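Local coordinates for protein neurotoxin (Clostridium botulinum, PDB 2QN0) that acts as the zinc protease light chain of botulinum neurotoxin type C1, which probably cleaves SNARE proteins, at residues 2-10 with 35-43; 297-305 with 330-340. All coordinates share one frame; numbering follows the deposited sequence.

How the contacts relate
Both contacts lie in the zinc protease fold, with centres about 33 Å apart and nearest atoms about 13 Å apart, and they do not touch. Contact 1 is partly buried, its centre about 15 Å from the centre of the chain. It lays the N-terminal loop along strand 34-38 of the mixed sheet. Contact 2 lies farther out, about 29 Å from that centre, yet most of its touching residues are buried. It joins the end of helix 283-304 to the small hairpin of strands 333-334 and 340-341. Both combine aromatic rings with asparagine hydrogen bonds to the backbone. Contact 1 adds a lysine-carbonyl bond; water bridges the segments in both; contact 2 has the larger share of buried apolar side chains.

Contact 1 (2-10 with 35-43); sequences PITINNFNY and KAFRITGNI
Asn6 N donates a hydrogen bond of 3.0 Å to Ile39 O, where 4-10 runs almost antiparallel to 35-40, the two directions 170° apart. The side chain of Asn6 makes a second link. Its ND2 reaches Arg38 O at 2.8 Å in a nearly straight bond; the acceptor lies in the Asn6 amide plane, but ND2 is tilted from the Arg38 carbonyl plane. With CG anti to the carbonyl carbon (chi1 -66°), the amide lies beside the backbone N, and the two donors take the consecutive carbonyls of Arg38 and Ile39. The Phe8 ring also meets Arg38 O, but at its edge. One face of that ring receives Phe37 CB, a CH-pi contact of 4.0 Å to the ring centroid. Phe8, Phe37 and Tyr10 form an aromatic cluster between the N-terminal loop and the mixed sheet, with Leu87 of helix 80-97 also touching Phe8. Tyr10 CD1 comes to 3.5 Å from Phe37 CZ, with the two ring planes at 47°. The extended chain of Lys35 brings NZ to 2.8 Å from Tyr10 O; NZ also bonds Asp12 O. Two waters join Tyr10 OH to the backbone of Lys35, one at its O and one at its N. At the other end, Ile5 CG2 lies 3.8 Å from Ile39 CG2. Ile39 and Thr40 both face Ile43 in a classic beta bulge. A further water links Thr4 N to Thr40 OG1.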
ATOM      1  N   PRO A   2     -22.296   2.010   1.314  1.00 48.05           N
ATOM      2  CA  PRO A   2     -21.006   2.007   0.589  1.00 46.64           C
ATOM      3  C   PRO A   2     -20.007   2.931   1.275  1.00 45.10           C
ATOM      4  O   PRO A   2     -20.313   3.541   2.299  1.00 46.30           O
ATOM      5  CB  PRO A   2     -21.299   2.484  -0.823  1.00 47.20           C
ATOM      6  CG  PRO A   2     -22.505   3.385  -0.582  1.00 48.28           C
ATOM      7  CD  PRO A   2     -23.336   2.641   0.479  1.00 48.45           C
ATOM      8  N   ILE A   3     -18.811   3.037   0.709  1.00 42.13           N
ATOM      9  CA  ILE A   3     -17.787   3.893   1.288  1.00 38.96           C
ATOM     10  C   ILE A   3     -17.660   5.219   0.549  1.00 35.27           C
ATOM     11  O   ILE A   3     -17.841   5.297  -0.667  1.00 32.70           O
ATOM     12  CB  ILE A   3     -16.407   3.192   1.299  1.00 41.37           C
ATOM     13  CG1 ILE A   3     -16.114   2.601  -0.078  1.00 42.40           C
ATOM     14  CG2 ILE A   3     -16.374   2.112   2.378  1.00 41.53           C
ATOM     15  CD1 ILE A   3     -14.820   1.818  -0.149  1.00 43.46           C
ATOM     16  N   THR A   4     -17.361   6.266   1.304  1.00 32.08           N
ATOM     17  CA  THR A   4     -17.184   7.594   0.740  1.00 29.97           C
ATOM     18  C   THR A   4     -15.784   8.069   1.098  1.00 27.14           C
ATOM     19  O   THR A   4     -15.290   7.804   2.196  1.00 26.24           O
ATOM     20  CB  THR A   4     -18.215   8.584   1.307  1.00 32.14           C
ATOM     21  OG1 THR A   4     -18.145   8.581   2.738  1.00 36.88           O
ATOM     22  CG2 THR A   4     -19.618   8.197   0.871  1.00 33.32           C
ATOM     23  N   ILE A   5     -15.141   8.757   0.162  1.00 22.84           N
ATOM     24  CA  ILE A   5     -13.796   9.266   0.382  1.00 20.74           C
ATOM     25  C   ILE A   5     -13.895  10.722   0.830  1.00 21.53           C
ATOM     26  O   ILE A   5     -14.621  11.510   0.225  1.00 20.92           O
ATOM     27  CB  ILE A   5     -12.961   9.190  -0.920  1.00 19.65           C
ATOM     28  CG1 ILE A   5     -12.969   7.755  -1.466  1.00 20.27           C
ATOM     29  CG2 ILE A   5     -11.541   9.654  -0.659  1.00 19.07           C
ATOM     30  CD1 ILE A   5     -12.408   6.718  -0.503  1.00 21.40           C
ATOM     31  N   ASN A   6     -13.181  11.069   1.898  1.00 19.66           N
ATOM     32  CA  ASN A   6     -13.192  12.437   2.414  1.00 20.18           C
ATOM     33  C   ASN A   6     -12.370  13.382   1.539  1.00 21.23           C
ATOM     34  O   ASN A   6     -11.373  12.979   0.943  1.00 19.24           O
ATOM     35  CB  ASN A   6     -12.638  12.481   3.844  1.00 20.06           C
ATOM     36  CG  ASN A   6     -13.524  11.762   4.841  1.00 22.53           C
ATOM     37  OD1 ASN A   6     -14.750  11.803   4.739  1.00 22.58           O
ATOM     38  ND2 ASN A   6     -12.908  11.114   5.822  1.00 19.58           N
ATOM     39  N   ASN A   7     -12.797  14.641   1.471  1.00 19.75           N
ATOM     40  CA  ASN A   7     -12.096  15.657   0.688  1.00 21.26           C
ATOM     41  C   ASN A   7     -11.410  16.628   1.641  1.00 22.40           C
ATOM     42  O   ASN A   7     -11.972  16.994   2.674  1.00 22.63           O
ATOM     43  CB  ASN A   7     -13.081  16.420  -0.199  1.00 23.95           C
ATOM     44  CG  ASN A   7     -13.627  15.569  -1.321  1.00 24.41           C
ATOM     45  OD1 ASN A   7     -12.899  15.196  -2.243  1.00 26.16           O
ATOM     46  ND2 ASN A   7     -14.912  15.247  -1.248  1.00 26.37           N
ATOM     47  N   PHE A   8     -10.202  17.053   1.287  1.00 21.73           N
ATOM     48  CA  PHE A   8      -9.443  17.961   2.138  1.00 22.63           C
ATOM     49  C   PHE A   8      -8.592  18.957   1.372  1.00 22.45           C
ATOM     50  O   PHE A   8      -8.273  18.761   0.201  1.00 23.41           O
ATOM     51  CB  PHE A   8      -8.461  17.180   3.019  1.00 22.42           C
ATOM     52  CG  PHE A   8      -9.096  16.163   3.914  1.00 23.86           C
ATOM     53  CD1 PHE A   8      -9.791  16.550   5.052  1.00 22.89           C
ATOM     54  CD2 PHE A   8      -8.953  14.805   3.641  1.00 23.28           C
ATOM     55  CE1 PHE A   8     -10.333  15.600   5.913  1.00 23.47           C
ATOM     56  CE2 PHE A   8      -9.490  13.848   4.494  1.00 22.30           C
ATOM     57  CZ  PHE A   8     -10.180  14.244   5.632  1.00 23.32           C
ATOM     58  N   ASN A   9      -8.225  20.019   2.084  1.00 24.11           N
ATOM     59  CA  ASN A   9      -7.309  21.048   1.614  1.00 22.79           C
ATOM     60  C   ASN A   9      -6.275  20.877   2.714  1.00 20.44           C
ATOM     61  O   ASN A   9      -6.647  20.671   3.871  1.00 21.10           O
ATOM     62  CB  ASN A   9      -7.909  22.454   1.712  1.00 24.35           C
ATOM     63  CG  ASN A   9      -9.023  22.683   0.724  1.00 24.71           C
ATOM     64  OD1 ASN A   9      -8.827  22.578  -0.487  1.00 24.86           O
ATOM     65  ND2 ASN A   9     -10.206  23.002   1.234  1.00 26.17           N
ATOM     66  N   TYR A  10      -4.993  20.946   2.384  1.00 20.17           N
ATOM     67  CA  TYR A  10      -3.975  20.768   3.409  1.00 19.44           C
ATOM     68  C   TYR A  10      -4.151  21.769   4.548  1.00 21.40           C
ATOM     69  O   TYR A  10      -3.858  21.466   5.704  1.00 19.45           O
ATOM     70  CB  TYR A  10      -2.577  20.923   2.813  1.00 20.35           C
ATOM     71  CG  TYR A  10      -1.482  20.580   3.791  1.00 20.24           C
ATOM     72  CD1 TYR A  10      -1.274  19.261   4.198  1.00 20.62           C
ATOM     73  CD2 TYR A  10      -0.674  21.577   4.343  1.00 21.21           C
ATOM     74  CE1 TYR A  10      -0.295  18.942   5.133  1.00 20.73           C
ATOM     75  CE2 TYR A  10       0.311  21.267   5.282  1.00 20.27           C
ATOM     76  CZ  TYR A  10       0.493  19.948   5.671  1.00 20.58           C
ATOM     77  OH  TYR A  10       1.457  19.635   6.601  1.00 20.11           O
ATOM     78  N   LYS A  35       0.942  16.668  10.219  1.00 18.39           N
ATOM     79  CA  LYS A  35      -0.491  16.796   9.981  1.00 18.33           C
ATOM     80  C   LYS A  35      -0.973  15.597   9.164  1.00 18.67           C
ATOM     81  O   LYS A  35      -0.382  15.260   8.138  1.00 18.33           O
ATOM     82  CB  LYS A  35      -0.794  18.103   9.242  1.00 19.32           C
ATOM     83  CG  LYS A  35      -2.268  18.491   9.258  1.00 19.86           C
ATOM     84  CD  LYS A  35      -2.462  19.920   8.773  1.00 21.72           C
ATOM     85  CE  LYS A  35      -3.922  20.342   8.861  1.00 21.25           C
ATOM     86  NZ  LYS A  35      -4.095  21.764   8.450  1.00 21.77           N
ATOM     87  N   ALA A  36      -2.043  14.960   9.635  1.00 18.46           N
ATOM     88  CA  ALA A  36      -2.605  13.777   8.986  1.00 18.39           C
ATOM     89  C   ALA A  36      -4.089  13.941   8.663  1.00 18.60           C
ATOM     90  O   ALA A  36      -4.810  14.664   9.353  1.00 18.98           O
ATOM     91  CB  ALA A  36      -2.397  12.561   9.884  1.00 16.01           C
ATOM     92  N   PHE A  37      -4.542  13.242   7.624  1.00 16.91           N
ATOM     93  CA  PHE A  37      -5.928  13.316   7.164  1.00 16.02           C
ATOM     94  C   PHE A  37      -6.524  11.920   6.982  1.00 16.19           C
ATOM     95  O   PHE A  37      -5.886  11.041   6.403  1.00 16.01           O
ATOM     96  CB  PHE A  37      -5.976  14.055   5.828  1.00 15.91           C
ATOM     97  CG  PHE A  37      -5.260  15.378   5.844  1.00 16.81           C
ATOM     98  CD1 PHE A  37      -5.971  16.567   5.985  1.00 18.42           C
ATOM     99  CD2 PHE A  37      -3.873  15.430   5.758  1.00 15.99           C
ATOM    100  CE1 PHE A  37      -5.306  17.794   6.042  1.00 17.49           C
ATOM    101  CE2 PHE A  37      -3.195  16.649   5.815  1.00 19.73           C
ATOM    102  CZ  PHE A  37      -3.920  17.836   5.959  1.00 18.43           C
ATOM    103  N   ARG A  38      -7.748  11.723   7.462  1.00 15.51           N
ATOM    104  CA  ARG A  38      -8.408  10.422   7.343  1.00 15.08           C
ATOM    105  C   ARG A  38      -9.120  10.301   5.996  1.00 17.51           C
ATOM    106  O   ARG A  38     -10.116  10.983   5.748  1.00 18.60           O
ATOM    107  CB  ARG A  38      -9.421  10.234   8.484  1.00 16.35           C
ATOM    108  CG  ARG A  38     -10.028   8.825   8.571  1.00 16.21           C
ATOM    109  CD  ARG A  38     -11.374   8.831   9.315  1.00 16.95           C
ATOM    110  NE  ARG A  38     -11.272   9.311  10.693  1.00 16.80           N
ATOM    111  CZ  ARG A  38     -10.934   8.555  11.736  1.00 19.86           C
ATOM    112  NH1 ARG A  38     -10.661   7.268  11.571  1.00 18.78           N
ATOM    113  NH2 ARG A  38     -10.875   9.091  12.951  1.00 17.62           N
ATOM    114  N   ILE A  39      -8.602   9.440   5.123  1.00 15.99           N
ATOM    115  CA  ILE A  39      -9.208   9.232   3.810  1.00 17.25           C
ATOM    116  C   ILE A  39     -10.585   8.609   4.017  1.00 17.52           C
ATOM    117  O   ILE A  39     -11.590   9.082   3.485  1.00 16.71           O
ATOM    118  CB  ILE A  39      -8.333   8.293   2.936  1.00 17.62           C
ATOM    119  CG1 ILE A  39      -6.968   8.942   2.698  1.00 21.67           C
ATOM    120  CG2 ILE A  39      -9.039   7.993   1.616  1.00 19.64           C
ATOM    121  CD1 ILE A  39      -6.011   8.101   1.870  1.00 22.72           C
ATOM    122  N   THR A  40     -10.615   7.534   4.796  1.00 16.34           N
ATOM    123  CA  THR A  40     -11.855   6.847   5.133  1.00 17.41           C
ATOM    124  C   THR A  40     -11.527   5.775   6.163  1.00 16.45           C
ATOM    125  O   THR A  40     -10.472   5.148   6.099  1.00 16.03           O
ATOM    126  CB  THR A  40     -12.526   6.204   3.894  1.00 19.00           C
ATOM    127  OG1 THR A  40     -13.796   5.658   4.276  1.00 20.60           O
ATOM    128  CG2 THR A  40     -11.660   5.096   3.313  1.00 18.31           C
ATOM    129  N   GLY A  41     -12.414   5.584   7.132  1.00 15.86           N
ATOM    130  CA  GLY A  41     -12.166   4.582   8.152  1.00 14.65           C
ATOM    131  C   GLY A  41     -10.787   4.670   8.781  1.00 16.81           C
ATOM    132  O   GLY A  41     -10.363   5.736   9.238  1.00 16.86           O
ATOM    133  N   ASN A  42     -10.070   3.550   8.784  1.00 14.17           N
ATOM    134  CA  ASN A  42      -8.750   3.496   9.392  1.00 15.77           C
ATOM    135  C   ASN A  42      -7.586   3.722   8.425  1.00 16.34           C
ATOM    136  O   ASN A  42      -6.461   3.311   8.696  1.00 15.47           O
ATOM    137  CB  ASN A  42      -8.587   2.160  10.121  1.00 18.62           C
ATOM    138  CG  ASN A  42      -9.655   1.945  11.188  1.00 19.12           C
ATOM    139  OD1 ASN A  42     -10.192   0.848  11.332  1.00 21.46           O
ATOM    140  ND2 ASN A  42      -9.959   2.996  11.943  1.00 16.71           N
ATOM    141  N   ILE A  43      -7.861   4.371   7.299  1.00 14.59           N
ATOM    142  CA  ILE A  43      -6.816   4.682   6.327  1.00 13.02           C
ATOM    143  C   ILE A  43      -6.523   6.179   6.432  1.00 15.01           C
ATOM    144  O   ILE A  43      -7.411   7.006   6.218  1.00 16.00           O
ATOM    145  CB  ILE A  43      -7.256   4.391   4.881  1.00 13.87           C
ATOM    146  CG1 ILE A  43      -7.564   2.899   4.707  1.00 13.99           C
ATOM    147  CG2 ILE A  43      -6.140   4.810   3.915  1.00 14.80           C
ATOM    148  CD1 ILE A  43      -8.088   2.549   3.319  1.00 14.20           C
TER
HETATM  149  O   HOH W   1     -16.885   5.500   4.161  1.00 43.44           O
HETATM  150  O   HOH W   2       1.743  17.007   7.025  1.00 20.06           O
HETATM  151  O   HOH W   3       2.604  19.129   9.633  1.00 30.04           O

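Contact 2 (297-305 with 330-340); sequences YRSIAKRLN and YRFVVESSGEV
Phe332 packs against the last turns of helix 283-304. It stands where the Schellman motif that ends helix 319-330 leads into a small beta hairpin, with Arg331 as the C-prime residue at positive phi. From CB, chi1 of -68° sets CG anti to the carbonyl carbon, and the ring extends toward the helix. CD2 meets Leu304 CD1 at 3.8 Å. CE2 is 3.9 Å from both Leu304 CD1 and Ile300 CG2, which lie at the ring edge. At the tip, CZ comes to 3.3 Å from Tyr297 O, and CE1 lies near Tyr297 CD2. Ala301 CB sits over one face of the ring, while Tyr330 CB covers the opposite face near its centre. Tyr330 continues the aromatic packing. Its edge points at the face of Tyr297 in a T-shaped pair, centroids 4.8 Å apart and planes at 73°. The hydroxyls bond elsewhere, Tyr330 OH to Gly185 O and Tyr297 OH to Tyr239 O. At the other end of the contact, Asn305, just past the helix end, pairs its amide with the backbone of Val340. ND2 donates to Val340 O at 3.1 Å. Val340 N donates to Asn305 OD1 at 2.7 Å, and both bonds use a lone pair in the carbonyl plane. A water also donates to Asn305 OD1, at 2.7 Å, and to Gly338 O.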
ATOM      1  N   TYR A 297      -3.324 -18.771  11.866  1.00 17.60           N
ATOM      2  CA  TYR A 297      -4.729 -18.435  12.082  1.00 18.21           C
ATOM      3  C   TYR A 297      -5.308 -19.301  13.197  1.00 20.42           C
ATOM      4  O   TYR A 297      -6.119 -18.835  13.996  1.00 18.27           O
ATOM      5  CB  TYR A 297      -5.540 -18.628  10.793  1.00 16.73           C
ATOM      6  CG  TYR A 297      -5.569 -17.410   9.886  1.00 15.53           C
ATOM      7  CD1 TYR A 297      -4.464 -16.557   9.789  1.00 17.59           C
ATOM      8  CD2 TYR A 297      -6.699 -17.116   9.119  1.00 16.66           C
ATOM      9  CE1 TYR A 297      -4.489 -15.433   8.950  1.00 17.49           C
ATOM     10  CE2 TYR A 297      -6.731 -16.000   8.273  1.00 18.03           C
ATOM     11  CZ  TYR A 297      -5.624 -15.167   8.196  1.00 18.84           C
ATOM     12  OH  TYR A 297      -5.655 -14.071   7.363  1.00 19.23           O
ATOM     13  N   ARG A 298      -4.897 -20.565  13.252  1.00 19.92           N
ATOM     14  CA  ARG A 298      -5.385 -21.458  14.296  1.00 20.70           C
ATOM     15  C   ARG A 298      -4.913 -20.945  15.648  1.00 19.89           C
ATOM     16  O   ARG A 298      -5.649 -21.004  16.635  1.00 22.42           O
ATOM     17  CB  ARG A 298      -4.874 -22.886  14.070  1.00 21.31           C
ATOM     18  CG  ARG A 298      -5.519 -23.585  12.886  1.00 24.96           C
ATOM     19  CD  ARG A 298      -4.933 -24.979  12.680  1.00 28.75           C
ATOM     20  NE  ARG A 298      -5.483 -25.634  11.495  1.00 32.66           N
ATOM     21  CZ  ARG A 298      -6.741 -26.048  11.380  1.00 36.27           C
ATOM     22  NH1 ARG A 298      -7.596 -25.882  12.382  1.00 37.54           N
ATOM     23  NH2 ARG A 298      -7.148 -26.628  10.258  1.00 34.97           N
ATOM     24  N   SER A 299      -3.684 -20.442  15.695  1.00 18.87           N
ATOM     25  CA  SER A 299      -3.141 -19.908  16.935  1.00 20.44           C
ATOM     26  C   SER A 299      -3.936 -18.668  17.359  1.00 21.70           C
ATOM     27  O   SER A 299      -4.137 -18.430  18.551  1.00 21.61           O
ATOM     28  CB  SER A 299      -1.663 -19.555  16.759  1.00 19.39           C
ATOM     29  OG  SER A 299      -1.104 -19.092  17.975  1.00 25.10           O
ATOM     30  N   ILE A 300      -4.386 -17.884  16.381  1.00 21.17           N
ATOM     31  CA  ILE A 300      -5.179 -16.685  16.668  1.00 21.42           C
ATOM     32  C   ILE A 300      -6.536 -17.101  17.241  1.00 22.43           C
ATOM     33  O   ILE A 300      -7.019 -16.508  18.206  1.00 21.60           O
ATOM     34  CB  ILE A 300      -5.419 -15.838  15.386  1.00 21.46           C
ATOM     35  CG1 ILE A 300      -4.104 -15.212  14.914  1.00 22.89           C
ATOM     36  CG2 ILE A 300      -6.472 -14.763  15.652  1.00 18.69           C
ATOM     37  CD1 ILE A 300      -3.479 -14.277  15.907  1.00 26.28           C
ATOM     38  N   ALA A 301      -7.149 -18.123  16.648  1.00 22.39           N
ATOM     39  CA  ALA A 301      -8.443 -18.605  17.126  1.00 24.42           C
ATOM     40  C   ALA A 301      -8.314 -19.024  18.590  1.00 25.20           C
ATOM     41  O   ALA A 301      -9.205 -18.767  19.402  1.00 24.57           O
ATOM     42  CB  ALA A 301      -8.917 -19.782  16.278  1.00 25.42           C
ATOM     43  N   LYS A 302      -7.196 -19.664  18.920  1.00 25.65           N
ATOM     44  CA  LYS A 302      -6.942 -20.106  20.286  1.00 27.69           C
ATOM     45  C   LYS A 302      -6.885 -18.893  21.211  1.00 27.57           C
ATOM     46  O   LYS A 302      -7.440 -18.911  22.311  1.00 26.53           O
ATOM     47  CB  LYS A 302      -5.619 -20.874  20.359  1.00 31.71           C
ATOM     48  CG  LYS A 302      -5.197 -21.246  21.768  1.00 39.30           C
ATOM     49  CD  LYS A 302      -3.855 -21.961  21.773  1.00 45.06           C
ATOM     50  CE  LYS A 302      -3.425 -22.307  23.189  1.00 48.38           C
ATOM     51  NZ  LYS A 302      -4.423 -23.181  23.868  1.00 51.21           N
ATOM     52  N   ARG A 303      -6.210 -17.837  20.764  1.00 23.55           N
ATOM     53  CA  ARG A 303      -6.108 -16.623  21.562  1.00 22.59           C
ATOM     54  C   ARG A 303      -7.500 -16.054  21.809  1.00 22.33           C
ATOM     55  O   ARG A 303      -7.827 -15.670  22.930  1.00 23.52           O
ATOM     56  CB  ARG A 303      -5.240 -15.575  20.850  1.00 21.09           C
ATOM     57  CG  ARG A 303      -3.735 -15.812  20.949  1.00 21.61           C
ATOM     58  CD  ARG A 303      -2.968 -14.804  20.096  1.00 20.84           C
ATOM     59  NE  ARG A 303      -1.518 -14.966  20.176  1.00 21.02           N
ATOM     60  CZ  ARG A 303      -0.738 -14.373  21.077  1.00 20.90           C
ATOM     61  NH1 ARG A 303      -1.260 -13.567  21.992  1.00 21.39           N
ATOM     62  NH2 ARG A 303       0.572 -14.576  21.053  1.00 21.90           N
ATOM     63  N   LEU A 304      -8.323 -16.014  20.764  1.00 21.25           N
ATOM     64  CA  LEU A 304      -9.671 -15.473  20.890  1.00 23.03           C
ATOM     65  C   LEU A 304     -10.524 -16.230  21.904  1.00 24.94           C
ATOM     66  O   LEU A 304     -11.511 -15.698  22.414  1.00 24.53           O
ATOM     67  CB  LEU A 304     -10.367 -15.450  19.527  1.00 21.52           C
ATOM     68  CG  LEU A 304      -9.781 -14.451  18.517  1.00 21.06           C
ATOM     69  CD1 LEU A 304     -10.509 -14.573  17.190  1.00 20.36           C
ATOM     70  CD2 LEU A 304      -9.898 -13.023  19.072  1.00 19.98           C
ATOM     71  N   ASN A 305     -10.146 -17.469  22.199  1.00 25.20           N
ATOM     72  CA  ASN A 305     -10.884 -18.262  23.177  1.00 25.87           C
ATOM     73  C   ASN A 305     -10.273 -18.089  24.563  1.00 26.81           C
ATOM     74  O   ASN A 305     -10.758 -18.670  25.533  1.00 28.24           O
ATOM     75  CB  ASN A 305     -10.846 -19.755  22.823  1.00 25.50           C
ATOM     76  CG  ASN A 305     -11.625 -20.087  21.572  1.00 24.41           C
ATOM     77  OD1 ASN A 305     -12.748 -19.623  21.379  1.00 27.33           O
ATOM     78  ND2 ASN A 305     -11.036 -20.918  20.718  1.00 25.67           N
ATOM     79  N   TYR A 330     -11.160 -12.651  10.200  1.00 17.87           N
ATOM     80  CA  TYR A 330     -10.577 -13.926   9.798  1.00 17.67           C
ATOM     81  C   TYR A 330     -11.586 -14.952   9.295  1.00 19.23           C
ATOM     82  O   TYR A 330     -11.207 -16.043   8.864  1.00 19.36           O
ATOM     83  CB  TYR A 330      -9.787 -14.503  10.970  1.00 17.93           C
ATOM     84  CG  TYR A 330      -8.623 -13.638  11.409  1.00 18.00           C
ATOM     85  CD1 TYR A 330      -7.514 -13.459  10.585  1.00 18.15           C
ATOM     86  CD2 TYR A 330      -8.627 -13.006  12.653  1.00 17.18           C
ATOM     87  CE1 TYR A 330      -6.437 -12.675  10.986  1.00 18.05           C
ATOM     88  CE2 TYR A 330      -7.553 -12.216  13.064  1.00 17.24           C
ATOM     89  CZ  TYR A 330      -6.461 -12.057  12.224  1.00 17.05           C
ATOM     90  OH  TYR A 330      -5.385 -11.289  12.614  1.00 16.23           O
ATOM     91  N   ARG A 331     -12.866 -14.597   9.347  1.00 18.49           N
ATOM     92  CA  ARG A 331     -13.941 -15.479   8.900  1.00 19.61           C
ATOM     93  C   ARG A 331     -13.951 -16.798   9.669  1.00 20.23           C
ATOM     94  O   ARG A 331     -14.156 -17.869   9.094  1.00 20.10           O
ATOM     95  CB  ARG A 331     -13.825 -15.739   7.396  1.00 20.66           C
ATOM     96  CG  ARG A 331     -13.906 -14.459   6.571  1.00 22.01           C
ATOM     97  CD  ARG A 331     -13.874 -14.721   5.081  1.00 25.87           C
ATOM     98  NE  ARG A 331     -13.833 -13.469   4.326  1.00 26.38           N
ATOM     99  CZ  ARG A 331     -13.778 -13.394   3.000  1.00 28.94           C
ATOM    100  NH1 ARG A 331     -13.758 -14.502   2.270  1.00 24.08           N
ATOM    101  NH2 ARG A 331     -13.734 -12.210   2.404  1.00 27.78           N
ATOM    102  N   PHE A 332     -13.725 -16.708  10.974  1.00 19.81           N
ATOM    103  CA  PHE A 332     -13.729 -17.889  11.823  1.00 20.83           C
ATOM    104  C   PHE A 332     -15.167 -18.306  12.080  1.00 23.12           C
ATOM    105  O   PHE A 332     -16.104 -17.561  11.789  1.00 21.43           O
ATOM    106  CB  PHE A 332     -13.041 -17.608  13.163  1.00 20.01           C
ATOM    107  CG  PHE A 332     -11.554 -17.380  13.062  1.00 20.76           C
ATOM    108  CD1 PHE A 332     -10.797 -18.013  12.079  1.00 19.90           C
ATOM    109  CD2 PHE A 332     -10.901 -16.584  13.999  1.00 19.63           C
ATOM    110  CE1 PHE A 332      -9.413 -17.861  12.035  1.00 18.77           C
ATOM    111  CE2 PHE A 332      -9.516 -16.425  13.964  1.00 19.75           C
ATOM    112  CZ  PHE A 332      -8.771 -17.069  12.977  1.00 20.91           C
ATOM    113  N   VAL A 333     -15.335 -19.506  12.625  1.00 24.95           N
ATOM    114  CA  VAL A 333     -16.656 -20.030  12.936  1.00 28.04           C
ATOM    115  C   VAL A 333     -16.822 -20.088  14.447  1.00 29.11           C
ATOM    116  O   VAL A 333     -15.856 -20.308  15.179  1.00 28.02           O
ATOM    117  CB  VAL A 333     -16.847 -21.453  12.359  1.00 28.80           C
ATOM    118  CG1 VAL A 333     -18.207 -22.008  12.769  1.00 31.26           C
ATOM    119  CG2 VAL A 333     -16.724 -21.415  10.847  1.00 30.31           C
ATOM    120  N   VAL A 334     -18.047 -19.875  14.912  1.00 31.62           N
ATOM    121  CA  VAL A 334     -18.327 -19.923  16.338  1.00 34.62           C
ATOM    122  C   VAL A 334     -19.215 -21.124  16.620  1.00 37.08           C
ATOM    123  O   VAL A 334     -20.353 -21.187  16.153  1.00 36.61           O
ATOM    124  CB  VAL A 334     -19.044 -18.647  16.816  1.00 34.14           C
ATOM    125  CG1 VAL A 334     -19.321 -18.738  18.309  1.00 34.07           C
ATOM    126  CG2 VAL A 334     -18.188 -17.425  16.508  1.00 32.90           C
ATOM    127  N   GLU A 335     -18.681 -22.079  17.373  1.00 40.52           N
ATOM    128  CA  GLU A 335     -19.421 -23.285  17.725  1.00 44.42           C
ATOM    129  C   GLU A 335     -20.578 -22.931  18.654  1.00 45.78           C
ATOM    130  O   GLU A 335     -20.573 -21.878  19.292  1.00 46.41           O
ATOM    131  CB  GLU A 335     -18.497 -24.285  18.426  1.00 45.01           C
ATOM    132  CG  GLU A 335     -17.290 -24.725  17.610  1.00 47.90           C
ATOM    133  CD  GLU A 335     -17.675 -25.455  16.338  1.00 49.78           C
ATOM    134  OE1 GLU A 335     -18.494 -26.395  16.413  1.00 51.12           O
ATOM    135  OE2 GLU A 335     -17.152 -25.093  15.262  1.00 49.87           O
ATOM    136  N   SER A 336     -21.568 -23.814  18.724  1.00 47.47           N
ATOM    137  CA  SER A 336     -22.722 -23.591  19.586  1.00 48.19           C
ATOM    138  C   SER A 336     -22.246 -23.356  21.014  1.00 47.85           C
ATOM    139  O   SER A 336     -22.892 -22.650  21.789  1.00 48.34           O
ATOM    140  CB  SER A 336     -23.650 -24.805  19.546  1.00 49.14           C
ATOM    141  OG  SER A 336     -22.960 -25.977  19.943  1.00 50.93           O
ATOM    142  N   SER A 337     -21.108 -23.955  21.352  1.00 47.12           N
ATOM    143  CA  SER A 337     -20.526 -23.822  22.682  1.00 46.48           C
ATOM    144  C   SER A 337     -19.905 -22.444  22.885  1.00 45.40           C
ATOM    145  O   SER A 337     -19.662 -22.024  24.016  1.00 45.98           O
ATOM    146  CB  SER A 337     -19.453 -24.890  22.891  1.00 47.31           C
ATOM    147  OG  SER A 337     -18.404 -24.741  21.951  1.00 49.58           O
ATOM    148  N   GLY A 338     -19.644 -21.746  21.784  1.00 43.43           N
ATOM    149  CA  GLY A 338     -19.047 -20.427  21.873  1.00 40.70           C
ATOM    150  C   GLY A 338     -17.568 -20.432  21.528  1.00 38.89           C
ATOM    151  O   GLY A 338     -16.941 -19.377  21.430  1.00 37.84           O
ATOM    152  N   GLU A 339     -17.003 -21.622  21.346  1.00 36.89           N
ATOM    153  CA  GLU A 339     -15.591 -21.735  21.007  1.00 35.31           C
ATOM    154  C   GLU A 339     -15.352 -21.295  19.566  1.00 32.12           C
ATOM    155  O   GLU A 339     -16.133 -21.614  18.670  1.00 31.04           O
ATOM    156  CB  GLU A 339     -15.106 -23.175  21.183  1.00 38.96           C
ATOM    157  CG  GLU A 339     -13.630 -23.357  20.856  1.00 44.47           C
ATOM    158  CD  GLU A 339     -13.163 -24.787  21.022  1.00 48.61           C
ATOM    159  OE1 GLU A 339     -13.762 -25.683  20.392  1.00 50.60           O
ATOM    160  OE2 GLU A 339     -12.193 -25.013  21.776  1.00 50.23           O
ATOM    161  N   VAL A 340     -14.267 -20.560  19.355  1.00 28.67           N
ATOM    162  CA  VAL A 340     -13.914 -20.074  18.028  1.00 26.21           C
ATOM    163  C   VAL A 340     -13.039 -21.100  17.316  1.00 24.72           C
ATOM    164  O   VAL A 340     -11.992 -21.491  17.830  1.00 25.79           O
ATOM    165  CB  VAL A 340     -13.137 -18.744  18.112  1.00 24.81           C
ATOM    166  CG1 VAL A 340     -12.802 -18.247  16.710  1.00 23.74           C
ATOM    167  CG2 VAL A 340     -13.967 -17.702  18.859  1.00 24.68           C
TER
HETATM  168  O   HOH W   4     -14.709 -18.396  22.724  1.00 30.65           O